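Local coordinates for protein UTP--glucose-1-phosphate uridylyltransferase (Acinetobacter baumannii, PDB 6IKX) that catalyses the transfer of a uridylyl group from UTP to alpha-D-glucose 1-phosphate, giving UDP-alpha-D-glucose and diphosphate, at residues E161-H166 and N203-G208. The protein carries 1 engineered substitution. Residues are numbered along the deposited sequence; the frame is centred on the assembly and turned at random.
Sequences EAVPDH and NLSVVG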
loop_
_atom_site.group_PDB
_atom_site.type_symbol
_atom_site.label_atom_id
_atom_site.label_comp_id
_atom_site.label_asym_id
_atom_site.label_seq_id
_atom_site.Cartn_x
_atom_site.Cartn_y
_atom_site.Cartn_z
ATOM N N GLU A 161 -9.549 -25.312 26.629
ATOM C CA GLU A 161 -10.946 -25.066 27.071
ATOM C C GLU A 161 -11.787 -26.316 26.805
ATOM O O GLU A 161 -11.667 -26.889 25.702
ATOM C CB GLU A 161 -11.435 -23.788 26.402
ATOM C CG GLU A 161 -12.576 -23.966 25.455
ATOM C CD GLU A 161 -13.015 -22.650 24.861
ATOM O OE1 GLU A 161 -13.736 -21.873 25.547
ATOM O OE2 GLU A 161 -12.589 -22.394 23.733
ATOM N N ALA A 162 -12.554 -26.747 27.809
ATOM C CA ALA A 162 -13.532 -27.858 27.714
ATOM C C ALA A 162 -14.456 -27.608 26.509
ATOM O O ALA A 162 -15.001 -26.488 26.411
ATOM C CB ALA A 162 -14.316 -27.941 29.003
ATOM N N VAL A 163 -14.588 -28.589 25.615
ATOM C CA VAL A 163 -15.560 -28.607 24.472
ATOM C C VAL A 163 -16.470 -29.825 24.641
ATOM O O VAL A 163 -16.105 -30.775 25.337
ATOM C CB VAL A 163 -14.828 -28.661 23.118
ATOM C CG1 VAL A 163 -13.954 -27.436 22.904
ATOM C CG2 VAL A 163 -14.009 -29.940 22.961
ATOM N N PRO A 164 -17.680 -29.852 24.031
ATOM C CA PRO A 164 -18.527 -31.050 24.044
ATOM C C PRO A 164 -17.849 -32.327 23.509
ATOM O O PRO A 164 -17.137 -32.216 22.525
ATOM C CB PRO A 164 -19.706 -30.629 23.155
ATOM C CG PRO A 164 -19.787 -29.141 23.379
ATOM C CD PRO A 164 -18.340 -28.706 23.394
ATOM N N ASP A 165 -18.077 -33.475 24.179
ATOM C CA ASP A 165 -17.464 -34.808 23.894
ATOM C C ASP A 165 -17.583 -35.171 22.407
ATOM O O ASP A 165 -16.601 -35.677 21.804
ATOM C CB ASP A 165 -18.145 -35.908 24.707
ATOM C CG ASP A 165 -17.780 -35.889 26.182
ATOM O OD1 ASP A 165 -16.571 -35.867 26.507
ATOM O OD2 ASP A 165 -18.706 -35.891 26.992
ATOM N N HIS A 166 -18.762 -34.928 21.841
ATOM C CA HIS A 166 -19.145 -35.339 20.467
ATOM C C HIS A 166 -18.587 -34.384 19.404
ATOM O O HIS A 166 -18.949 -34.611 18.242
ATOM C CB HIS A 166 -20.672 -35.416 20.370
ATOM C CG HIS A 166 -21.341 -34.086 20.440
ATOM N ND1 HIS A 166 -21.260 -33.164 19.402
ATOM C CD2 HIS A 166 -22.079 -33.515 21.417
ATOM C CE1 HIS A 166 -21.936 -32.085 19.736
ATOM N NE2 HIS A 166 -22.448 -32.278 20.969
ATOM N N ASN A 203 -11.272 -33.807 26.955
ATOM C CA ASN A 203 -12.176 -32.884 26.219
ATOM C C ASN A 203 -11.588 -31.461 26.223
ATOM O O ASN A 203 -12.365 -30.489 26.034
ATOM C CB ASN A 203 -13.580 -32.908 26.819
ATOM C CG ASN A 203 -13.605 -32.266 28.183
ATOM O OD1 ASN A 203 -12.565 -32.131 28.823
ATOM N ND2 ASN A 203 -14.777 -31.850 28.620
ATOM N N LEU A 204 -10.267 -31.342 26.410
ATOM C CA LEU A 204 -9.538 -30.055 26.601
ATOM C C LEU A 204 -8.857 -29.639 25.280
ATOM O O LEU A 204 -7.850 -30.295 24.883
ATOM C CB LEU A 204 -8.532 -30.190 27.762
ATOM C CG LEU A 204 -9.117 -30.401 29.173
ATOM C CD1 LEU A 204 -8.047 -30.233 30.243
ATOM C CD2 LEU A 204 -10.281 -29.463 29.486
ATOM N N SER A 205 -9.370 -28.570 24.637
ATOM C CA SER A 205 -8.942 -28.101 23.286
ATOM C C SER A 205 -7.880 -27.004 23.411
ATOM O O SER A 205 -8.020 -26.171 24.289
ATOM C CB SER A 205 -10.113 -27.632 22.468
ATOM O OG SER A 205 -10.489 -26.300 22.802
ATOM N N VAL A 206 -6.854 -27.044 22.561
ATOM C CA VAL A 206 -5.830 -25.975 22.420
ATOM C C VAL A 206 -6.495 -24.717 21.852
ATOM O O VAL A 206 -7.092 -24.797 20.768
ATOM C CB VAL A 206 -4.701 -26.444 21.500
ATOM C CG1 VAL A 206 -3.683 -25.326 21.287
ATOM C CG2 VAL A 206 -4.080 -27.721 22.034
ATOM N N VAL A 207 -6.395 -23.577 22.534
ATOM C CA VAL A 207 -7.144 -22.355 22.127
ATOM C C VAL A 207 -6.271 -21.449 21.239
ATOM O O VAL A 207 -6.848 -20.739 20.411
ATOM C CB VAL A 207 -7.665 -21.661 23.380
ATOM C CG1 VAL A 207 -8.142 -20.258 23.081
ATOM C CG2 VAL A 207 -8.759 -22.495 24.026
ATOM N N GLY A 208 -4.939 -21.480 21.356
ATOM C CA GLY A 208 -4.060 -20.526 20.650
ATOM C C GLY A 208 -3.563 -19.396 21.551
ATOM O O GLY A 208 -3.414 -18.224 21.054
#
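With OG of Ser205 set between its own backbone N and carbonyl carbon (chi1 81°), the hydroxyl swings across to Glu161 on the neighbouring strand and donates to Glu161 O at 3.2 Å from OG, in the carbonyl plane and on a lone pair. The same oxygen also takes the amide of Ser205, Ser205 N to Glu161 O being 3.0 Å in a nearly straight bond (169°) that comes from above the carbonyl plane. Two donors from one residue thus grip one carbonyl. CG1 of Val163, turned anti to the carbonyl carbon (chi1 -62°), packs against the hydroxyl, CG1 to Ser205 OG being 3.6 Å; Tyr171 lies against both side chains. Glu161 and Ser205 form an antiparallel hydrogen-bonded pair, and Ala162 with Leu204 the next, non-hydrogen-bonded one. This is the end of strand 156-162 meeting strand 204-207 in the mixed sheet of the GT-A nucleotidyltransferase domain. Past the strand end one more backbone bond follows, Val163 N to Asn203 O at 3.0 Å, while the CA of Ala162 makes a 3.3 Å CA-H...O contact to the same Asn203 O. On the Ala162 face, CD2 of Leu204 lies over the backbone of Ala162, 3.9 Å from Ala162 N, and Leu204 also packs on Val174. On the face of Ser205, the Glu161 and Val207 side chains cross at about a right angle, CB of Glu161 sitting 3.8 Å from Val207 CG2; the carboxylate of Glu161 goes on to Thr255, whose OG1 is hydrogen-bonded to OE2. Val206, whose CB is directed away from residues 161-166, belongs to the UDP-glucose site, as does Gly172, with which its backbone is hydrogen-bonded.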